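Local coordinates for protein BIS(5'-nucleosyl)-tetraphosphatase (Diadenosine tetraphosphatase), putative (Plasmodium falciparum, PDB 5CFJ) that probably hydrolyses diadenosine tetraphosphate asymmetrically, as expected of a Nudix hydrolase of the Ap4A hydrolase type, at residues A[120-123]-A[129-132]; A[13-18]-A[104-109]. All blocks are in the same frame, centred on the assembly; numbering follows the deposited sequence.

Interaction 1 of 2, residues A[120-123]-A[129-132]; sequences KWIG and TYNL
Ile122 sets its CG2 methyl over one face of the Tyr130 ring, and the rest of the contact is arranged around that CH-pi interaction. The methyl lies 3.8 Å from the ring centroid and only 17° off the ring normal, displaced a little toward the rim on the CE1 side, where CG2 comes within 3.7 Å of Tyr130 CE1. Ile122 and Tyr130 pass each other antiparallel, the methyl ending over the ring while the phenol goes on toward Lys120. The torsion of Ile122 divides the work between its branches: with chi1 at 66°, CG1 sits between the backbone N and the carbonyl carbon, and CG2 is the branch given to the tyrosine. The other branch ends in CD1, which meets Leu132 CD1 tip to tip at 4.2 Å, a looser apolar touch on the buried side.

At the far end of the ring, Lys120 crosses Tyr130 at about a right angle. Its aliphatic part does the touching, with Lys120 CG 3.5 Å from Tyr130 OH, an approach oblique to the ring. The lysine chain then bends at chi2 (-61°), and its ammonium group leaves the tyrosine for a salt bridge with Asp118. All the linkage between the segments is thus van der Waals and CH-pi packing. Trp44 meets the Tyr130 ring edge-to-face, while Phe34 of the neighbouring strand touches both Ile122 and Leu132, extending the apolar cluster into the sheet.

Residues 120-122 lie on strand 116-122, which pairs antiparallel with strand 30-37. Residues 129-132 belong to the loop running into helix 134-147. The arrangement is the packing of the connection before the C-terminal helix against an edge of the mixed beta sheet in a Nudix fold.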
ATOM      1  N   LYS A 120      -8.970  -3.700   4.178  1.00 13.92           N
ATOM      2  CA  LYS A 120      -9.572  -4.592   3.201  0.55 13.12           C
ATOM      3  C   LYS A 120      -8.511  -5.029   2.217  1.00 13.66           C
ATOM      4  O   LYS A 120      -7.713  -4.208   1.775  1.00 13.58           O
ATOM      5  CB  LYS A 120     -10.709  -3.905   2.435  0.55 13.84           C
ATOM      6  CG  LYS A 120     -11.982  -3.682   3.223  0.55124.44           C
ATOM      7  CD  LYS A 120     -12.578  -4.993   3.699  0.55 83.80           C
ATOM      8  CE  LYS A 120     -13.782  -4.731   4.578  0.55 46.03           C
ATOM      9  NZ  LYS A 120     -13.475  -3.648   5.547  0.55 27.58           N
ATOM     10  N   TRP A 121      -8.521  -6.307   1.866  1.00 13.78           N
ATOM     11  CA  TRP A 121      -7.701  -6.809   0.783  1.00 14.33           C
ATOM     12  C   TRP A 121      -8.531  -6.633  -0.478  1.00 15.00           C
ATOM     13  O   TRP A 121      -9.537  -7.322  -0.651  1.00 16.85           O
ATOM     14  CB  TRP A 121      -7.350  -8.262   1.008  1.00 15.15           C
ATOM     15  CG  TRP A 121      -6.327  -8.489   2.068  1.00 14.02           C
ATOM     16  CD1 TRP A 121      -6.546  -8.798   3.386  1.00 15.45           C
ATOM     17  CD2 TRP A 121      -4.910  -8.467   1.890  1.00 12.61           C
ATOM     18  NE1 TRP A 121      -5.347  -8.955   4.038  1.00 15.13           N
ATOM     19  CE2 TRP A 121      -4.327  -8.765   3.145  1.00 14.07           C
ATOM     20  CE3 TRP A 121      -4.076  -8.233   0.789  1.00 12.75           C
ATOM     21  CZ2 TRP A 121      -2.945  -8.836   3.326  1.00 13.78           C
ATOM     22  CZ3 TRP A 121      -2.706  -8.301   0.973  1.00 13.46           C
ATOM     23  CH2 TRP A 121      -2.153  -8.605   2.233  1.00 13.42           C
ATOM     24  N   ILE A 122      -8.149  -5.700  -1.342  1.00 14.20           N
ATOM     25  CA  ILE A 122      -8.958  -5.379  -2.519  1.00 14.75           C
ATOM     26  C   ILE A 122      -8.266  -5.736  -3.832  1.00 15.06           C
ATOM     27  O   ILE A 122      -7.042  -5.675  -3.966  1.00 15.11           O
ATOM     28  CB  ILE A 122      -9.357  -3.879  -2.540  1.00 16.65           C
ATOM     29  CG1 ILE A 122      -8.134  -2.972  -2.713  1.00 15.51           C
ATOM     30  CG2 ILE A 122     -10.157  -3.525  -1.282  1.00 18.68           C
ATOM     31  CD1 ILE A 122      -8.494  -1.526  -2.998  1.00 17.57           C
ATOM     32  N   GLY A 123      -9.068  -6.134  -4.807  1.00 15.47           N
ATOM     33  CA  GLY A 123      -8.555  -6.341  -6.141  1.00 16.24           C
ATOM     34  C   GLY A 123      -8.496  -5.023  -6.886  1.00 14.71           C
ATOM     35  O   GLY A 123      -9.170  -4.045  -6.520  1.00 15.80           O
ATOM     36  N   THR A 129     -14.833   1.471  -6.471  1.00 17.64           N
ATOM     37  CA  THR A 129     -15.684   1.231  -5.313  1.00 17.92           C
ATOM     38  C   THR A 129     -15.070   1.848  -4.062  1.00 18.02           C
ATOM     39  O   THR A 129     -15.775   2.383  -3.208  1.00 19.22           O
ATOM     40  CB  THR A 129     -15.903  -0.284  -5.116  1.00 17.38           C
ATOM     41  OG1 THR A 129     -16.546  -0.817  -6.279  1.00 18.69           O
ATOM     42  CG2 THR A 129     -16.757  -0.570  -3.888  1.00 18.57           C
ATOM     43  N   TYR A 130     -13.744   1.788  -3.967  1.00 15.92           N
ATOM     44  CA  TYR A 130     -13.045   2.315  -2.800  1.00 16.36           C
ATOM     45  C   TYR A 130     -12.586   3.753  -3.012  1.00 17.06           C
ATOM     46  O   TYR A 130     -11.841   4.301  -2.201  1.00 18.78           O
ATOM     47  CB  TYR A 130     -11.877   1.393  -2.431  1.00 17.12           C
ATOM     48  CG  TYR A 130     -12.393   0.190  -1.681  1.00 16.52           C
ATOM     49  CD1 TYR A 130     -12.969  -0.877  -2.354  1.00 16.64           C
ATOM     50  CD2 TYR A 130     -12.380   0.157  -0.296  1.00 16.96           C
ATOM     51  CE1 TYR A 130     -13.487  -1.961  -1.670  1.00 17.74           C
ATOM     52  CE2 TYR A 130     -12.885  -0.915   0.398  1.00 18.00           C
ATOM     53  CZ  TYR A 130     -13.442  -1.972  -0.292  1.00 17.97           C
ATOM     54  OH  TYR A 130     -13.945  -3.045   0.405  1.00 22.11           O
ATOM     55  N   ASN A 131     -13.083   4.363  -4.090  1.00 18.35           N
ATOM     56  CA  ASN A 131     -12.827   5.767  -4.412  1.00 20.27           C
ATOM     57  C   ASN A 131     -11.343   6.126  -4.476  1.00 17.34           C
ATOM     58  O   ASN A 131     -10.927   7.210  -4.070  1.00 19.22           O
ATOM     59  CB  ASN A 131     -13.550   6.666  -3.408  1.00 25.77           C
ATOM     60  CG  ASN A 131     -15.054   6.475  -3.451  1.00 33.71           C
ATOM     61  OD1 ASN A 131     -15.681   6.157  -2.442  1.00 37.80           O
ATOM     62  ND2 ASN A 131     -15.637   6.648  -4.632  1.00 35.52           N
ATOM     63  N   LEU A 132     -10.549   5.214  -5.016  1.00 16.21           N
ATOM     64  CA  LEU A 132      -9.136   5.498  -5.207  1.00 15.40           C
ATOM     65  C   LEU A 132      -8.927   6.536  -6.290  1.00 15.74           C
ATOM     66  O   LEU A 132      -9.624   6.516  -7.305  1.00 17.42           O
ATOM     67  CB  LEU A 132      -8.372   4.238  -5.596  1.00 14.98           C
ATOM     68  CG  LEU A 132      -8.500   3.036  -4.660  1.00 15.79           C
ATOM     69  CD1 LEU A 132      -7.501   1.961  -5.075  1.00 16.88           C
ATOM     70  CD2 LEU A 132      -8.323   3.424  -3.198  1.00 17.80           C
TER

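Interaction 2 of 2, residues A[13-18]-A[104-109]; sequences LCRLKK and LNNEEN. With SO4 (sulfate ion), chain D.
Arg15 and Asn106 grip each other where strand 6-16 of the Nudix sheet passes a type I beta turn, Asn105 to Glu108, in the loop after the parallel neighbour strand 92-103. Arg15 NH1 donates to Asn106 O over 2.9 Å. That bond is bent, 137° at the hydrogen, and the nitrogen stands above the carbonyl plane, although the oxygen lies close to the guanidinium plane. In return Asn106 ND2 donates to Leu16 O at 2.7 Å, straighter at 163° and almost exactly in the amide plane. Guanidinium and amide planes are only 10° apart, and between these polar ends the Arg15 methylenes pass obliquely over the amide, with Arg15 CD 3.7 Å from Asn106 ND2.

The arginine chain is extended from CG to NE, which carries the guanidinium out past the amide to a sulfate, probably from the crystallisation liquor. Arg15 NH1 adds a bond to sulfate O2 at 3.0 Å and Arg15 NH2 one to sulfate O3 at 2.8 Å, two parallel-running donors on one anion. NE forms a salt bridge with Glu31 and a face of the group rests on Trp121 in a cation-pi contact, so the guanidinium is fixed in both position and rotation.

Behind Asn106, the turn is braced by Asn105: its OD1 accepts from Glu107 N in an Asx turn, and its ND2 reaches the anti lone pair of Glu108 OE2. The last link is a water that accepts from Leu16 N and donates to Asn106 OD1 at 2.6 Å.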
ATOM      1  N   LEU A  13       1.542  -3.991  -0.467  1.00 11.51           N
ATOM      2  CA  LEU A  13       1.502  -5.376  -0.031  1.00 11.37           C
ATOM      3  C   LEU A  13       0.396  -6.110  -0.770  1.00 11.19           C
ATOM      4  O   LEU A  13      -0.762  -5.690  -0.742  1.00 12.26           O
ATOM      5  CB  LEU A  13       1.297  -5.460   1.484  1.00 11.62           C
ATOM      6  CG  LEU A  13       1.452  -6.847   2.098  1.00 12.85           C
ATOM      7  CD1 LEU A  13       2.896  -7.345   1.955  1.00 14.46           C
ATOM      8  CD2 LEU A  13       1.036  -6.819   3.565  1.00 14.35           C
ATOM      9  N   CYS A  14       0.756  -7.194  -1.444  1.00 11.82           N
ATOM     10  CA  CYS A  14      -0.207  -7.986  -2.195  1.00 11.19           C
ATOM     11  C   CYS A  14      -0.220  -9.426  -1.709  1.00 11.38           C
ATOM     12  O   CYS A  14       0.666  -9.850  -0.969  1.00 13.07           O
ATOM     13  CB  CYS A  14       0.085  -7.935  -3.702  1.00 14.80           C
ATOM     14  SG  CYS A  14       1.517  -8.857  -4.262  1.00 15.93           S
ATOM     15  N   ARG A  15      -1.249 -10.161  -2.109  1.00 12.04           N
ATOM     16  CA  ARG A  15      -1.337 -11.590  -1.860  1.00 12.97           C
ATOM     17  C   ARG A  15      -2.063 -12.231  -3.030  1.00 14.11           C
ATOM     18  O   ARG A  15      -2.881 -11.587  -3.697  1.00 14.13           O
ATOM     19  CB  ARG A  15      -2.061 -11.881  -0.543  1.00 13.72           C
ATOM     20  CG  ARG A  15      -3.549 -11.564  -0.563  1.00 13.30           C
ATOM     21  CD  ARG A  15      -4.185 -11.790   0.796  1.00 14.21           C
ATOM     22  NE  ARG A  15      -5.640 -11.689   0.710  1.00 14.56           N
ATOM     23  CZ  ARG A  15      -6.464 -11.839   1.741  1.00 15.40           C
ATOM     24  NH1 ARG A  15      -5.981 -12.120   2.940  1.00 16.93           N
ATOM     25  NH2 ARG A  15      -7.773 -11.723   1.563  1.00 16.90           N
ATOM     26  N   LEU A  16      -1.745 -13.493  -3.287  1.00 16.10           N
ATOM     27  CA  LEU A  16      -2.417 -14.252  -4.328  1.00 18.92           C
ATOM     28  C   LEU A  16      -3.843 -14.572  -3.882  1.00 20.63           C
ATOM     29  O   LEU A  16      -4.042 -15.122  -2.806  1.00 22.50           O
ATOM     30  CB  LEU A  16      -1.639 -15.527  -4.625  1.00 22.65           C
ATOM     31  CG  LEU A  16      -2.144 -16.384  -5.782  1.00 24.59           C
ATOM     32  CD1 LEU A  16      -1.995 -15.650  -7.104  1.00 26.63           C
ATOM     33  CD2 LEU A  16      -1.391 -17.694  -5.801  1.00 26.75           C
ATOM     34  N   LYS A  17      -4.830 -14.208  -4.695  1.00 22.84           N
ATOM     35  CA  LYS A  17      -6.230 -14.362  -4.307  1.00 31.48           C
ATOM     36  C   LYS A  17      -6.630 -15.830  -4.202  1.00 36.43           C
ATOM     37  O   LYS A  17      -6.255 -16.647  -5.045  1.00 37.13           O
ATOM     38  CB  LYS A  17      -7.141 -13.638  -5.304  1.00 36.64           C
ATOM     39  CG  LYS A  17      -8.598 -13.555  -4.878  1.00 38.00           C
ATOM     40  N   LYS A  18      -7.384 -16.161  -3.157  1.00 38.54           N
ATOM     41  CA  LYS A  18      -7.925 -17.506  -3.000  1.00 42.04           C
ATOM     42  C   LYS A  18      -8.916 -17.805  -4.119  1.00 48.12           C
ATOM     43  O   LYS A  18      -9.595 -16.907  -4.615  1.00 50.56           O
ATOM     44  CB  LYS A  18      -8.598 -17.667  -1.636  1.00 37.26           C
ATOM     45  N   LEU A 104       3.521 -13.774   2.151  1.00 14.73           N
ATOM     46  CA  LEU A 104       3.731 -15.192   1.907  1.00 16.54           C
ATOM     47  C   LEU A 104       2.637 -16.061   2.546  1.00 16.64           C
ATOM     48  O   LEU A 104       2.308 -17.132   2.035  1.00 19.02           O
ATOM     49  CB  LEU A 104       5.131 -15.581   2.399  1.00 19.06           C
ATOM     50  CG  LEU A 104       6.218 -14.872   1.573  1.00 21.18           C
ATOM     51  CD1 LEU A 104       7.503 -14.614   2.362  1.00 22.09           C
ATOM     52  CD2 LEU A 104       6.507 -15.686   0.331  1.00 23.18           C
ATOM     53  N   ASN A 105       2.077 -15.592   3.657  1.00 15.33           N
ATOM     54  CA  ASN A 105       0.917 -16.207   4.287  1.00 14.76           C
ATOM     55  C   ASN A 105      -0.280 -15.274   4.154  1.00 13.59           C
ATOM     56  O   ASN A 105      -0.351 -14.252   4.843  1.00 14.44           O
ATOM     57  CB  ASN A 105       1.195 -16.483   5.758  1.00 14.56           C
ATOM     58  CG  ASN A 105      -0.050 -16.860   6.523  1.00 14.93           C
ATOM     59  OD1 ASN A 105      -0.993 -17.423   5.971  1.00 16.75           O
ATOM     60  ND2 ASN A 105      -0.060 -16.551   7.811  1.00 17.30           N
ATOM     61  N   ASN A 106      -1.240 -15.629   3.303  1.00 14.66           N
ATOM     62  CA  ASN A 106      -2.390 -14.756   3.053  1.00 14.60           C
ATOM     63  C   ASN A 106      -3.115 -14.320   4.302  1.00 14.92           C
ATOM     64  O   ASN A 106      -3.717 -13.253   4.334  1.00 15.80           O
ATOM     65  CB  ASN A 106      -3.416 -15.438   2.163  1.00 17.03           C
ATOM     66  CG  ASN A 106      -3.046 -15.400   0.721  1.00 18.07           C
ATOM     67  OD1 ASN A 106      -1.872 -15.421   0.374  1.00 20.11           O
ATOM     68  ND2 ASN A 106      -4.054 -15.339  -0.145  1.00 20.44           N
ATOM     69  N   GLU A 107      -3.087 -15.178   5.313  1.00 14.40           N
ATOM     70  CA  GLU A 107      -3.951 -15.026   6.470  1.00 15.60           C
ATOM     71  C   GLU A 107      -3.266 -14.395   7.681  1.00 16.65           C
ATOM     72  O   GLU A 107      -3.778 -14.477   8.785  1.00 17.15           O
ATOM     73  CB  GLU A 107      -4.540 -16.393   6.836  1.00 18.15           C
ATOM     74  CG  GLU A 107      -5.244 -17.037   5.643  1.00 24.52           C
ATOM     75  CD  GLU A 107      -5.919 -18.346   5.968  1.00 33.77           C
ATOM     76  OE1 GLU A 107      -6.887 -18.335   6.752  1.00 38.03           O
ATOM     77  OE2 GLU A 107      -5.492 -19.386   5.429  1.00 37.48           O
ATOM     78  N   GLU A 108      -2.127 -13.744   7.468  1.00 15.65           N
ATOM     79  CA  GLU A 108      -1.469 -13.008   8.545  1.00 16.01           C
ATOM     80  C   GLU A 108      -2.446 -12.056   9.233  1.00 16.11           C
ATOM     81  O   GLU A 108      -3.242 -11.392   8.571  1.00 18.36           O
ATOM     82  CB  GLU A 108      -0.284 -12.207   8.013  1.00 19.28           C
ATOM     83  CG  GLU A 108       1.028 -12.949   7.970  1.00 23.38           C
ATOM     84  CD  GLU A 108       1.388 -13.585   9.304  1.00 24.48           C
ATOM     85  OE1 GLU A 108       1.817 -12.876  10.237  1.00 25.62           O
ATOM     86  OE2 GLU A 108       1.232 -14.808   9.418  1.00 24.69           O
ATOM     87  N   ASN A 109      -2.383 -11.991  10.559  1.00 15.69           N
ATOM     88  CA  ASN A 109      -3.282 -11.143  11.336  1.00 15.47           C
ATOM     89  C   ASN A 109      -2.916  -9.664  11.220  1.00 16.21           C
ATOM     90  O   ASN A 109      -1.875  -9.238  11.713  1.00 23.08           O
ATOM     91  CB  ASN A 109      -3.254 -11.580  12.801  1.00 16.67           C
ATOM     92  CG  ASN A 109      -4.232 -10.801  13.678  1.00 15.94           C
ATOM     93  OD1 ASN A 109      -5.295 -10.369  13.228  1.00 16.62           O
ATOM     94  ND2 ASN A 109      -3.879 -10.638  14.947  1.00 17.41           N
TER
HETATM   95  S   SO4 D 203      -9.312 -11.332   4.940  0.58 26.04           S
HETATM   96  O1  SO4 D 203      -9.176 -10.037   5.595  0.58 28.86           O
HETATM   97  O2  SO4 D 203      -8.055 -12.070   5.057  0.58 28.56           O
HETATM   98  O3  SO4 D 203      -9.649 -11.121   3.537  0.58 28.36           O
HETATM   99  O4  SO4 D 203     -10.381 -12.086   5.590  0.58 30.70           O
HETATM  100  O   HOH W   1       0.041 -14.704  -1.248  1.00 17.54           O

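Interactions 1 and 2 meet across one sheet, their centres 16 Å apart, with strand 30-37 pairing antiparallel to both strands involved. The join is Trp121: while its neighbours Lys120 and Ile122 face the 129-132 loop, its CB leaves the strand on the side away from that loop, and its indole lies against Arg15, Trp121 CG being 3.4 Å from Arg15 CZ. The same indole reaches the backbone of interaction 2, with Trp121 CZ3 3.7 Å from Leu13 O. Interaction 2 closes first along the chain. One sulfate is held by Arg15, and a different bound sulfate lies about 5 Å from the Tyr130 side chain; such ions, probably from the crystallisation liquor, often mark pockets.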